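Side-chain contacts in sortase B (Clostridium perfringens, PDB 5YFK), which is a cysteine transpeptidase of the sortase B class, enzymes that as a family cut a sorting signal and join surface proteins to the cell wall: residues Arg56-Val61 / Asn65-Val70; Asn76-Tyr79 / Asn85-Lys88; Tyr156-Lys161 / Glu185-Phe190; Asp105-Val110 / Glu178-Glu183; Ile124-Phe127 / Asn131-Asn134. The protein carries 1 engineered substitution. All coordinates share one frame; numbering follows the deposited sequence.

Interaction 1 of 5, residues Arg56-Val61 / Asn65-Val70; sequences RFWIKV and NIDFPV
Val70 packs against both Phe57 and Ile59 on one face of a beta hairpin, the first two strands of the sortase beta fold. Val70 CB stands over a face of the Phe57 ring, 4.0 Å from its centroid, while its CG2 is pressed to 3.5 Å against Ile59 CG2. Ile108 and Val110 of strand 107-111 continue this core beyond Phe57. Paired antiparallel backbones run from Phe57 with Val70 to Lys60 with Asp67; at the open end Arg56 and Phe57 both face Val70, a classic beta bulge in which Arg56 N makes the short bond to Val70 O and Phe57 N a weak one. On the other face the indole of Trp58 lies flat on the opposite strand: Phe68 C sits under its centre and Pro69 CD packs 3.8 Å from the centroid of its six-membered ring. With CG anti to the backbone N (chi1 -166°), Trp58 sends NE1 to Asp67 OD1, 2.8 Å away and in the ring plane. Asp67 OD2 has a salt bridge to Arg21, and a water joins it to Lys60 NZ. That ammonium also bonds Thr64 O and lies 3.0 Å from Ile66 O, above the carbonyl plane; Val61 N reaches this oxygen from the opposite side, tilted only slightly from the plane.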
# COMPACT_ATOMS: atom_id res chain seq x y z
N ARG A 56 -11.91 -0.78 0.95
CA ARG A 56 -11.69 -1.44 -0.33
C ARG A 56 -10.98 -2.79 -0.20
O ARG A 56 -11.31 -3.73 -0.92
CB ARG A 56 -10.90 -0.54 -1.28
CG ARG A 56 -11.57 0.80 -1.58
CD ARG A 56 -12.77 0.61 -2.52
NE ARG A 56 -13.47 1.87 -2.79
CZ ARG A 56 -14.55 2.28 -2.13
NH1 ARG A 56 -15.08 1.53 -1.17
NH2 ARG A 56 -15.09 3.45 -2.42
N PHE A 57 -9.94 -2.85 0.63
CA PHE A 57 -9.19 -4.09 0.79
C PHE A 57 -8.33 -4.06 2.05
O PHE A 57 -8.17 -3.01 2.69
CB PHE A 57 -8.31 -4.37 -0.46
CG PHE A 57 -7.37 -3.24 -0.83
CD1 PHE A 57 -6.07 -3.23 -0.36
CD2 PHE A 57 -7.74 -2.31 -1.79
CE1 PHE A 57 -5.20 -2.20 -0.71
CE2 PHE A 57 -6.84 -1.34 -2.22
CZ PHE A 57 -5.55 -1.31 -1.71
N TRP A 58 -7.73 -5.20 2.38
CA TRP A 58 -6.82 -5.29 3.50
C TRP A 58 -5.37 -5.42 2.96
O TRP A 58 -5.12 -6.04 1.93
CB TRP A 58 -7.17 -6.49 4.38
CG TRP A 58 -6.48 -6.45 5.73
CD1 TRP A 58 -5.18 -6.74 6.00
CD2 TRP A 58 -7.03 -5.93 6.94
NE1 TRP A 58 -4.90 -6.50 7.31
CE2 TRP A 58 -5.99 -5.90 7.89
CE3 TRP A 58 -8.28 -5.41 7.29
CZ2 TRP A 58 -6.21 -5.56 9.20
CZ3 TRP A 58 -8.50 -5.06 8.60
CH2 TRP A 58 -7.46 -5.11 9.54
N ILE A 59 -4.45 -4.78 3.65
CA ILE A 59 -3.03 -4.89 3.30
C ILE A 59 -2.24 -5.41 4.50
O ILE A 59 -2.36 -4.91 5.62
CB ILE A 59 -2.47 -3.51 2.83
CG1 ILE A 59 -1.04 -3.64 2.32
CG2 ILE A 59 -2.55 -2.48 3.92
CD1 ILE A 59 -0.55 -2.40 1.57
N LYS A 60 -1.31 -6.31 4.19
CA LYS A 60 -0.35 -6.78 5.15
C LYS A 60 1.01 -6.87 4.49
O LYS A 60 1.16 -7.52 3.45
CB LYS A 60 -0.78 -8.15 5.70
CG LYS A 60 0.25 -8.80 6.63
CD LYS A 60 0.44 -8.02 7.91
CE LYS A 60 1.84 -8.18 8.49
NZ LYS A 60 2.15 -7.08 9.45
N VAL A 61 2.02 -6.37 5.18
CA VAL A 61 3.38 -6.39 4.64
C VAL A 61 4.29 -7.25 5.49
O VAL A 61 4.42 -7.06 6.70
CB VAL A 61 3.98 -4.99 4.44
CG1 VAL A 61 5.42 -5.08 3.91
CG2 VAL A 61 3.12 -4.18 3.47
N ASN A 65 4.85 -4.32 10.95
CA ASN A 65 3.56 -4.10 11.60
C ASN A 65 2.53 -3.43 10.71
O ASN A 65 1.52 -2.93 11.20
CB ASN A 65 3.73 -3.28 12.87
CG ASN A 65 4.20 -1.86 12.61
OD1 ASN A 65 4.67 -1.53 11.53
ND2 ASN A 65 4.02 -1.00 13.60
N ILE A 66 2.74 -3.51 9.40
CA ILE A 66 1.78 -2.99 8.45
C ILE A 66 0.71 -4.06 8.17
O ILE A 66 0.95 -5.08 7.53
CB ILE A 66 2.44 -2.50 7.16
CG1 ILE A 66 3.46 -1.42 7.46
CG2 ILE A 66 1.39 -1.94 6.19
CD1 ILE A 66 4.39 -1.17 6.30
N ASP A 67 -0.47 -3.82 8.71
CA ASP A 67 -1.53 -4.81 8.85
C ASP A 67 -2.83 -4.06 9.08
O ASP A 67 -3.25 -3.81 10.23
CB ASP A 67 -1.23 -5.74 10.03
CG ASP A 67 -2.10 -6.97 10.05
OD1 ASP A 67 -2.98 -7.13 9.18
OD2 ASP A 67 -1.89 -7.80 10.96
N PHE A 68 -3.41 -3.57 7.99
CA PHE A 68 -4.44 -2.55 8.07
C PHE A 68 -5.57 -2.77 7.06
O PHE A 68 -5.32 -3.16 5.91
CB PHE A 68 -3.83 -1.17 7.79
CG PHE A 68 -2.79 -0.75 8.80
CD1 PHE A 68 -3.15 -0.43 10.09
CD2 PHE A 68 -1.47 -0.61 8.42
CE1 PHE A 68 -2.20 -0.03 11.01
CE2 PHE A 68 -0.51 -0.23 9.34
CZ PHE A 68 -0.89 0.08 10.62
N PRO A 69 -6.74 -2.20 7.37
CA PRO A 69 -7.73 -1.93 6.34
C PRO A 69 -7.36 -0.69 5.51
O PRO A 69 -6.61 0.16 5.97
CB PRO A 69 -9.01 -1.67 7.15
CG PRO A 69 -8.49 -1.05 8.41
CD PRO A 69 -7.17 -1.71 8.70
N VAL A 70 -7.69 -0.74 4.22
CA VAL A 70 -7.42 0.34 3.29
C VAL A 70 -8.74 0.89 2.75
O VAL A 70 -9.59 0.14 2.28
CB VAL A 70 -6.58 -0.14 2.10
CG1 VAL A 70 -6.23 1.04 1.21
CG2 VAL A 70 -5.35 -0.86 2.60
O HOH W 1 0.70 -7.64 12.16

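Interaction 2 of 5, residues Asn76-Tyr79 / Asn85-Lys88; sequences NDFY and NKEK
The long connection between strands 67-72 and 94-96 of the sortase fold folds back on itself here, bringing Lys86 across the ends of Phe78 and Tyr79. What touches is the aliphatic part of the lysine. Its chain, extended beyond CG, crosses the end of Tyr79 so that CG, CD and CE all lie near the phenol oxygen, the nearest being CE at 3.7 Å from Tyr79 OH. Phe78 is grazed more loosely, its CE2 standing 4.3 Å from Lys86 CD. The contact is therefore small and of van der Waals kind, with just 128 Å² buried between the two segments. The two rings also meet each other: Phe78 CD2 lies 3.6 Å above the centre of the Tyr79 ring. The Tyr79 side chain is about 8 Å from that of His113, the predicted proton donor/acceptor. Polar needs are met by other parts of the chain. Tyr79 OH is hydrogen-bonded to both Asp54 OD2 and Asn52 ND2, which fix the hydroxyl against which the lysine rests, and Lys86 NZ has a long, weak ion pair with the same Asp54. Those two partners lie between helix 35-51 and strand 55-61, while on the sheet side Tyr79 leans on Phe95 of strand 94-96.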
# COMPACT_ATOMS: atom_id res chain seq x y z
N ASN A 76 -7.20 12.71 -2.08
CA ASN A 76 -6.04 12.15 -1.37
C ASN A 76 -5.61 12.97 -0.14
O ASN A 76 -4.45 12.89 0.28
CB ASN A 76 -4.88 11.99 -2.35
CG ASN A 76 -5.18 10.97 -3.43
OD1 ASN A 76 -5.93 10.04 -3.21
ND2 ASN A 76 -4.50 11.09 -4.56
N ASP A 77 -6.58 13.64 0.50
CA ASP A 77 -6.33 14.43 1.69
C ASP A 77 -7.19 14.02 2.89
O ASP A 77 -6.68 14.00 4.02
CB ASP A 77 -6.58 15.91 1.38
CG ASP A 77 -6.12 16.82 2.50
OD1 ASP A 77 -4.89 16.98 2.67
OD2 ASP A 77 -6.99 17.35 3.23
N PHE A 78 -8.44 13.60 2.65
CA PHE A 78 -9.34 13.27 3.77
C PHE A 78 -8.68 12.29 4.75
O PHE A 78 -8.81 12.42 5.97
CB PHE A 78 -10.68 12.71 3.29
CG PHE A 78 -11.70 12.51 4.39
CD1 PHE A 78 -12.45 13.59 4.86
CD2 PHE A 78 -11.91 11.26 4.95
CE1 PHE A 78 -13.37 13.41 5.88
CE2 PHE A 78 -12.83 11.08 5.97
CZ PHE A 78 -13.58 12.16 6.43
N TYR A 79 -8.14 11.20 4.23
CA TYR A 79 -7.70 10.13 5.10
C TYR A 79 -6.26 10.31 5.59
O TYR A 79 -5.76 9.50 6.36
CB TYR A 79 -7.91 8.77 4.43
CG TYR A 79 -9.35 8.30 4.51
CD1 TYR A 79 -9.95 8.07 5.75
CD2 TYR A 79 -10.14 8.19 3.38
CE1 TYR A 79 -11.25 7.62 5.84
CE2 TYR A 79 -11.45 7.75 3.46
CZ TYR A 79 -12.04 7.62 4.71
OH TYR A 79 -13.34 7.17 4.83
N ASN A 85 -13.04 5.21 11.31
CA ASN A 85 -14.39 5.67 11.68
C ASN A 85 -14.71 7.07 11.17
O ASN A 85 -15.76 7.62 11.52
CB ASN A 85 -14.55 5.67 13.21
CG ASN A 85 -14.41 4.29 13.82
OD1 ASN A 85 -13.56 4.06 14.67
ND2 ASN A 85 -15.23 3.36 13.36
N LYS A 86 -13.77 7.67 10.45
CA LYS A 86 -13.92 9.01 9.89
C LYS A 86 -13.85 10.10 10.95
O LYS A 86 -14.17 11.26 10.69
CB LYS A 86 -15.24 9.13 9.12
CG LYS A 86 -15.36 8.13 7.98
CD LYS A 86 -16.27 8.64 6.86
CE LYS A 86 -16.84 7.47 6.07
NZ LYS A 86 -17.86 7.91 5.09
N GLU A 87 -13.33 9.75 12.12
CA GLU A 87 -13.06 10.73 13.15
C GLU A 87 -11.77 11.46 12.84
O GLU A 87 -10.86 10.89 12.22
CB GLU A 87 -12.99 10.04 14.52
CG GLU A 87 -14.29 9.32 14.89
CD GLU A 87 -14.09 8.15 15.85
OE1 GLU A 87 -12.93 7.81 16.17
OE2 GLU A 87 -15.10 7.52 16.24
N LYS A 88 -11.72 12.75 13.17
CA LYS A 88 -10.47 13.50 13.22
C LYS A 88 -9.36 12.65 13.81
O LYS A 88 -9.51 12.05 14.88
CB LYS A 88 -10.64 14.76 14.08
CG LYS A 88 -11.66 15.75 13.56
CD LYS A 88 -11.19 16.47 12.30
CE LYS A 88 -9.88 17.22 12.53
NZ LYS A 88 -10.00 18.22 13.62

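Interaction 3 of 5, residues Tyr156-Lys161 / Glu185-Phe190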
# COMPACT_ATOMS: atom_id res chain seq x y z
N TYR A 156 12.70 3.23 -3.25
CA TYR A 156 13.41 4.50 -3.45
C TYR A 156 12.84 5.65 -2.63
O TYR A 156 11.71 5.58 -2.12
CB TYR A 156 13.50 4.86 -4.95
CG TYR A 156 12.18 5.10 -5.65
CD1 TYR A 156 11.47 4.04 -6.23
CD2 TYR A 156 11.63 6.37 -5.72
CE1 TYR A 156 10.27 4.24 -6.86
CE2 TYR A 156 10.47 6.61 -6.44
CZ TYR A 156 9.76 5.54 -6.94
OH TYR A 156 8.56 5.75 -7.59
N GLN A 157 13.58 6.76 -2.57
CA GLN A 157 12.98 7.95 -2.02
C GLN A 157 13.35 9.15 -2.86
O GLN A 157 14.37 9.15 -3.57
CB GLN A 157 13.36 8.16 -0.54
CG GLN A 157 14.83 8.11 -0.21
CD GLN A 157 15.12 8.30 1.28
OE1 GLN A 157 14.25 8.13 2.14
NE2 GLN A 157 16.29 8.80 1.56
N GLU A 158 12.48 10.13 -2.86
CA GLU A 158 12.76 11.34 -3.60
C GLU A 158 11.87 12.43 -3.13
O GLU A 158 11.03 12.24 -2.28
CB GLU A 158 12.57 11.12 -5.12
CG GLU A 158 11.19 10.65 -5.51
CD GLU A 158 11.04 10.42 -7.02
OE1 GLU A 158 10.10 10.97 -7.63
OE2 GLU A 158 11.92 9.80 -7.64
N ASN A 159 12.08 13.60 -3.71
CA ASN A 159 11.33 14.77 -3.35
C ASN A 159 9.82 14.61 -3.65
O ASN A 159 9.46 14.13 -4.72
CB ASN A 159 11.89 15.94 -4.15
CG ASN A 159 11.04 17.16 -4.03
OD1 ASN A 159 10.10 17.35 -4.81
ND2 ASN A 159 11.31 17.97 -3.03
N ALA A 160 8.97 15.14 -2.79
CA ALA A 160 7.54 14.90 -2.93
C ALA A 160 6.95 15.49 -4.21
O ALA A 160 6.05 14.92 -4.81
CB ALA A 160 6.79 15.41 -1.72
N LYS A 161 7.41 16.67 -4.60
CA LYS A 161 6.90 17.28 -5.83
C LYS A 161 7.24 16.49 -7.10
O LYS A 161 6.40 16.35 -7.99
CB LYS A 161 7.40 18.72 -5.94
CG LYS A 161 6.82 19.64 -4.88
CD LYS A 161 5.35 19.90 -5.15
CE LYS A 161 4.77 20.89 -4.17
NZ LYS A 161 3.29 20.89 -4.28
N GLU A 185 11.60 0.48 -11.90
CA GLU A 185 12.61 -0.51 -11.57
C GLU A 185 14.01 0.12 -11.52
O GLU A 185 14.78 -0.15 -10.60
CB GLU A 185 12.57 -1.64 -12.60
CG GLU A 185 13.53 -2.78 -12.28
CD GLU A 185 13.47 -3.91 -13.31
OE1 GLU A 185 13.41 -3.62 -14.52
OE2 GLU A 185 13.53 -5.08 -12.88
N SER A 186 14.30 1.01 -12.46
CA SER A 186 15.59 1.68 -12.57
C SER A 186 15.90 2.55 -11.39
O SER A 186 17.05 2.71 -11.01
CB SER A 186 15.65 2.54 -13.84
OG SER A 186 15.66 1.69 -14.96
N LYS A 187 14.86 3.11 -10.79
CA LYS A 187 14.98 3.95 -9.61
C LYS A 187 15.40 3.18 -8.33
O LYS A 187 15.73 3.79 -7.32
CB LYS A 187 13.63 4.63 -9.33
CG LYS A 187 13.33 5.83 -10.18
CD LYS A 187 12.12 6.54 -9.62
CE LYS A 187 11.52 7.53 -10.58
NZ LYS A 187 12.18 8.85 -10.44
N SER A 188 15.16 1.87 -8.30
CA SER A 188 15.33 1.11 -7.07
C SER A 188 16.77 1.17 -6.58
O SER A 188 17.71 1.07 -7.38
CB SER A 188 14.93 -0.36 -7.23
OG SER A 188 14.92 -1.01 -5.96
N LEU A 189 16.92 1.34 -5.28
CA LEU A 189 18.19 1.15 -4.57
C LEU A 189 18.75 -0.24 -4.79
O LEU A 189 19.97 -0.41 -4.90
CB LEU A 189 17.97 1.38 -3.08
CG LEU A 189 17.57 2.80 -2.72
CD1 LEU A 189 17.02 2.84 -1.31
CD2 LEU A 189 18.75 3.76 -2.84
N PHE A 190 17.85 -1.22 -4.94
CA PHE A 190 18.19 -2.65 -4.92
C PHE A 190 17.47 -3.39 -6.05
O PHE A 190 16.28 -3.18 -6.30
CB PHE A 190 17.82 -3.31 -3.57
CG PHE A 190 18.31 -2.56 -2.36
CD1 PHE A 190 19.64 -2.28 -2.19
CD2 PHE A 190 17.41 -2.13 -1.39
CE1 PHE A 190 20.08 -1.54 -1.11
CE2 PHE A 190 17.83 -1.34 -0.34
CZ PHE A 190 19.18 -1.08 -0.18
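Lys187 passes over one face of the Tyr156 ring and reaches Glu158 beyond it, so that a single side chain serves two neighbours on the same side of strand 146-159. The methylene CD makes the contact with the ring: it lies 3.7 Å from the ring centroid and 15° off the normal, a CH-pi contact displaced toward the CE2 and CZ rim. Tyr156 holds its ring there with CG between the backbone N and the carbonyl carbon (chi1 63°), and its CB rests 3.4 Å from Lys187 O, so the lysine touches the tyrosine with backbone as well as side chain. Past the ring the lysine chain turns at its last torsion (chi4 -87°) and crosses the Glu158 side chain at about a right angle. Glu158 OE2 receives Lys187 NZ, 3.0 Å away, on its syn lone pair, the side of the other oxygen, in a salt bridge. A second salt bridge ties the same ammonium to Glu166 OE2. Since Glu158 and Glu166 bring carboxylate oxygens close together, the lysine between them would be expected to ease their repulsion. Tyr156 OH is hydrogen-bonded to Gln184 OE1. The arrangement fastens the C-terminal region of helix 174-186 to the end of strand 146-159, in the sortase B catalytic domain, where the side chain of Glu158 is about 6 Å from that of Arg217, the predicted transition-state stabiliser.

Interaction 4 of 5, residues Asp105-Val110 / Glu178-Glu183; sequences DSNIVV and EKYLKE
Asn107 opens strand 107-111, and Tyr180 sits in the middle of helix 174-186; their backbones stay well apart, the nearest alpha carbons being Asn107 CA and Leu181 CA at 9.8 Å. Both residues direct their side chains across that distance, and nothing else in the two segments touches. A chi1 of -172° swings the Tyr180 ring away from its own backbone N, which carries the phenol to the start of the strand. There the amide nitrogen arrives obliquely at the CE2-CZ corner: Asn107 ND2 is 3.3 Å from Tyr180 OH and 3.7 Å from Tyr180 CE2, with amide and ring planes 51° apart. The angle is too poor for a hydrogen bond between the two polar atoms, so they are simply neighbours. In the sortase fold this is where one tyrosine of helix 174-186, part of the long excursion between strands 146-159 and 203-210, reaches in to the start of strand 107-111. The amide of Asn107 is held at both ends by other residues: OD1 bonds Thr205 OG1 on the adjacent strand 203-210, and ND2 bonds Lys168 O. Tyr180 OH in turn has a weak bond with Lys168 N, which places both side chains of the contact on the same backbone residue. The tyrosine ring is also met by Phe171, the planes of the two rings inclined at about 55°, and it touches Ile167.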
# COMPACT_ATOMS: atom_id res chain seq x y z
N ASP A 105 -7.21 -0.56 -13.15
CA ASP A 105 -5.91 0.10 -13.24
C ASP A 105 -4.73 -0.90 -13.08
O ASP A 105 -4.80 -1.84 -12.27
CB ASP A 105 -5.81 1.21 -12.20
CG ASP A 105 -6.71 2.40 -12.51
OD1 ASP A 105 -7.31 2.45 -13.62
OD2 ASP A 105 -6.85 3.26 -11.62
N SER A 106 -3.64 -0.68 -13.81
CA SER A 106 -2.46 -1.56 -13.70
C SER A 106 -1.55 -1.20 -12.50
O SER A 106 -0.69 -1.99 -12.12
CB SER A 106 -1.68 -1.57 -15.02
OG SER A 106 -2.19 -2.58 -15.89
N ASN A 107 -1.73 -0.01 -11.92
CA ASN A 107 -0.96 0.40 -10.72
C ASN A 107 -1.93 0.82 -9.64
O ASN A 107 -2.64 1.80 -9.81
CB ASN A 107 -0.03 1.55 -11.05
CG ASN A 107 0.91 1.91 -9.90
OD1 ASN A 107 1.06 1.16 -8.92
ND2 ASN A 107 1.58 3.05 -10.04
N ILE A 108 -1.95 0.07 -8.56
CA ILE A 108 -2.74 0.41 -7.39
C ILE A 108 -1.83 1.21 -6.46
O ILE A 108 -0.78 0.74 -6.03
CB ILE A 108 -3.24 -0.86 -6.69
CG1 ILE A 108 -4.06 -1.71 -7.67
CG2 ILE A 108 -4.05 -0.49 -5.43
CD1 ILE A 108 -4.26 -3.15 -7.25
N VAL A 109 -2.26 2.43 -6.14
CA VAL A 109 -1.38 3.32 -5.40
C VAL A 109 -1.95 3.59 -4.04
O VAL A 109 -3.10 4.03 -3.90
CB VAL A 109 -1.18 4.65 -6.15
CG1 VAL A 109 -0.39 5.64 -5.30
CG2 VAL A 109 -0.48 4.39 -7.47
N VAL A 110 -1.14 3.31 -3.01
CA VAL A 110 -1.62 3.36 -1.65
C VAL A 110 -0.70 4.26 -0.82
O VAL A 110 0.53 4.15 -0.92
CB VAL A 110 -1.68 1.93 -1.04
CG1 VAL A 110 -2.16 1.95 0.40
CG2 VAL A 110 -2.57 1.04 -1.89
N GLU A 178 5.12 -0.07 -20.20
CA GLU A 178 6.41 -0.68 -20.13
C GLU A 178 7.47 0.36 -19.74
O GLU A 178 8.36 0.11 -18.92
CB GLU A 178 6.76 -1.34 -21.46
CG GLU A 178 8.11 -2.04 -21.43
CD GLU A 178 8.16 -3.20 -20.44
OE1 GLU A 178 7.10 -3.59 -19.91
OE2 GLU A 178 9.27 -3.71 -20.17
N LYS A 179 7.35 1.54 -20.31
CA LYS A 179 8.27 2.63 -20.02
C LYS A 179 8.19 2.98 -18.52
O LYS A 179 9.21 3.23 -17.87
CB LYS A 179 7.90 3.84 -20.87
CG LYS A 179 8.74 5.09 -20.59
CD LYS A 179 8.56 6.15 -21.68
CE LYS A 179 7.73 7.33 -21.19
NZ LYS A 179 6.38 7.38 -21.84
N TYR A 180 6.97 3.07 -18.01
CA TYR A 180 6.76 3.32 -16.57
C TYR A 180 7.40 2.26 -15.68
O TYR A 180 8.08 2.59 -14.68
CB TYR A 180 5.26 3.39 -16.26
CG TYR A 180 4.97 3.83 -14.84
CD1 TYR A 180 5.08 5.17 -14.47
CD2 TYR A 180 4.60 2.92 -13.86
CE1 TYR A 180 4.71 5.59 -13.20
CE2 TYR A 180 4.26 3.32 -12.58
CZ TYR A 180 4.35 4.65 -12.23
OH TYR A 180 4.06 5.06 -10.95
N LEU A 181 7.21 1.00 -16.03
CA LEU A 181 7.77 -0.10 -15.25
C LEU A 181 9.28 0.01 -15.21
O LEU A 181 9.90 -0.16 -14.17
CB LEU A 181 7.34 -1.46 -15.83
CG LEU A 181 5.84 -1.75 -15.67
CD1 LEU A 181 5.47 -3.09 -16.28
CD2 LEU A 181 5.47 -1.72 -14.19
N LYS A 182 9.88 0.24 -16.38
CA LYS A 182 11.34 0.40 -16.49
C LYS A 182 11.88 1.55 -15.62
O LYS A 182 12.87 1.37 -14.87
CB LYS A 182 11.73 0.59 -17.96
CG LYS A 182 13.18 1.04 -18.20
CD LYS A 182 13.71 0.52 -19.52
CE LYS A 182 14.30 1.61 -20.38
NZ LYS A 182 14.69 1.06 -21.72
N GLU A 183 11.15 2.66 -15.60
CA GLU A 183 11.52 3.80 -14.77
C GLU A 183 11.48 3.39 -13.30
O GLU A 183 12.39 3.70 -12.54
CB GLU A 183 10.56 4.98 -14.98
CG GLU A 183 10.57 6.00 -13.84
CD GLU A 183 9.42 7.02 -13.87
OE1 GLU A 183 8.23 6.62 -13.79
OE2 GLU A 183 9.73 8.23 -13.71

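Interaction 5 of 5, residues Ile124-Phe127 / Asn131-Asn134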
# COMPACT_ATOMS: atom_id res chain seq x y z
N ILE A 124 7.63 1.17 6.16
CA ILE A 124 8.10 1.17 4.77
C ILE A 124 9.57 1.59 4.65
O ILE A 124 10.33 1.06 3.82
CB ILE A 124 7.22 2.11 3.90
CG1 ILE A 124 5.77 1.63 3.87
CG2 ILE A 124 7.81 2.24 2.52
CD1 ILE A 124 5.52 0.25 3.30
N LYS A 125 10.03 2.37 5.62
CA LYS A 125 11.40 2.88 5.60
C LYS A 125 12.43 1.75 5.81
O LYS A 125 13.56 1.82 5.29
CB LYS A 125 11.52 3.95 6.69
CG LYS A 125 11.64 3.40 8.11
CD LYS A 125 11.61 4.53 9.13
CE LYS A 125 11.89 4.02 10.54
NZ LYS A 125 13.35 3.97 10.79
N HIS A 126 11.95 0.59 6.24
CA HIS A 126 12.86 -0.52 6.53
C HIS A 126 13.36 -1.08 5.21
O HIS A 126 14.42 -1.68 5.14
CB HIS A 126 12.17 -1.62 7.31
CG HIS A 126 11.88 -1.28 8.74
ND1 HIS A 126 11.23 -2.15 9.58
CD2 HIS A 126 12.27 -0.24 9.51
CE1 HIS A 126 11.13 -1.61 10.78
NE2 HIS A 126 11.80 -0.47 10.78
N PHE A 127 12.59 -0.88 4.15
CA PHE A 127 12.95 -1.43 2.85
C PHE A 127 14.15 -0.73 2.23
O PHE A 127 14.77 -1.27 1.30
CB PHE A 127 11.74 -1.40 1.93
CG PHE A 127 10.74 -2.46 2.24
CD1 PHE A 127 11.02 -3.79 1.93
CD2 PHE A 127 9.62 -2.18 3.01
CE1 PHE A 127 10.17 -4.80 2.30
CE2 PHE A 127 8.74 -3.19 3.37
CZ PHE A 127 8.99 -4.50 2.98
N ASN A 131 19.47 -5.72 3.50
CA ASN A 131 19.19 -6.99 4.15
C ASN A 131 17.68 -7.17 4.30
O ASN A 131 17.14 -8.22 4.01
CB ASN A 131 19.85 -7.07 5.53
CG ASN A 131 21.33 -7.41 5.45
OD1 ASN A 131 21.80 -8.06 4.50
ND2 ASN A 131 22.07 -6.99 6.46
N PHE A 132 17.01 -6.13 4.81
CA PHE A 132 15.56 -6.15 4.94
C PHE A 132 14.87 -6.42 3.60
O PHE A 132 13.88 -7.16 3.57
CB PHE A 132 15.08 -4.81 5.51
CG PHE A 132 13.69 -4.87 6.12
CD1 PHE A 132 12.56 -4.69 5.32
CD2 PHE A 132 13.53 -5.30 7.42
CE1 PHE A 132 11.30 -4.81 5.86
CE2 PHE A 132 12.27 -5.43 7.97
CZ PHE A 132 11.15 -5.22 7.17
N PHE A 133 15.21 -5.61 2.59
CA PHE A 133 14.69 -5.79 1.22
C PHE A 133 14.84 -7.24 0.73
O PHE A 133 13.93 -7.81 0.13
CB PHE A 133 15.41 -4.83 0.25
CG PHE A 133 14.98 -4.94 -1.19
CD1 PHE A 133 15.66 -5.78 -2.06
CD2 PHE A 133 14.01 -4.10 -1.71
CE1 PHE A 133 15.27 -5.90 -3.37
CE2 PHE A 133 13.69 -4.14 -3.06
CZ PHE A 133 14.32 -5.05 -3.89
N ASN A 134 16.02 -7.82 0.92
CA ASN A 134 16.24 -9.20 0.53
C ASN A 134 15.36 -10.19 1.26
O ASN A 134 14.95 -11.20 0.68
CB ASN A 134 17.70 -9.58 0.74
CG ASN A 134 18.61 -8.95 -0.29
OD1 ASN A 134 18.15 -8.46 -1.33
ND2 ASN A 134 19.89 -8.81 0.06
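The Phe132 ring is engaged on a face and at an edge by two consecutive residues. Over the centre of one face stands His126 CB, 3.5 Å from the centroid and 7° off the normal. The imidazole beyond it turns an edge to the same ring, centroids 5.1 Å apart, with His126 ND1 lying 3.8 Å from Phe132 CE2. At its own rim Phe132 turns an edge: CE1 points into a face of Phe127, 3.7 Å from Phe127 CZ, and the planes are nearly perpendicular at 83°, a T-shaped pair. The three rings thus form an aromatic cluster in which Phe132 offers a face to one partner and an edge to the other. The cluster spans a short turn in the sortase fold, from the 3-10 segment 124-127 to helix 130-135, before strand 138-143. The first torsion of Phe132 (chi1 -160°) sets CG beside the carbonyl carbon, laying its side chain back over the preceding segment; its CB comes 3.2 Å from His126 O. Phe133, next along the helix, takes a different direction and gives Phe127 little more than its CB, 3.8 Å from Phe127 O. Its ring goes on to meet Phe190 and the cationic side chain of Arg192. Phe127 and Phe133 both pack on Ile152 and Val155 of strand 146-159, which carries the group onto the sheet.

Along the chain the order is interaction 1, interaction 2, then interaction 5, which is nested inside the loop closed by interaction 4; interactions 3 and 4 alternate and share helix 174-186, with centres 13 Å apart. Interactions 1, 3 and 4 all reach the same mixed sheet. Interaction 1 touches interaction 4 through Phe57 and Val110, and interaction 5 through Ile66 and Ile124, while Phe190 joins interaction 3 to Phe127 and Phe133 of interaction 5. Interaction 2 touches none of the others and lies on the opposite side of the chain's centre from interaction 5, about 28 Å between centres. Apolar touches thus tie the hairpin to strand 107-111 and residues 124-134, and these to 185-190, within one sortase domain.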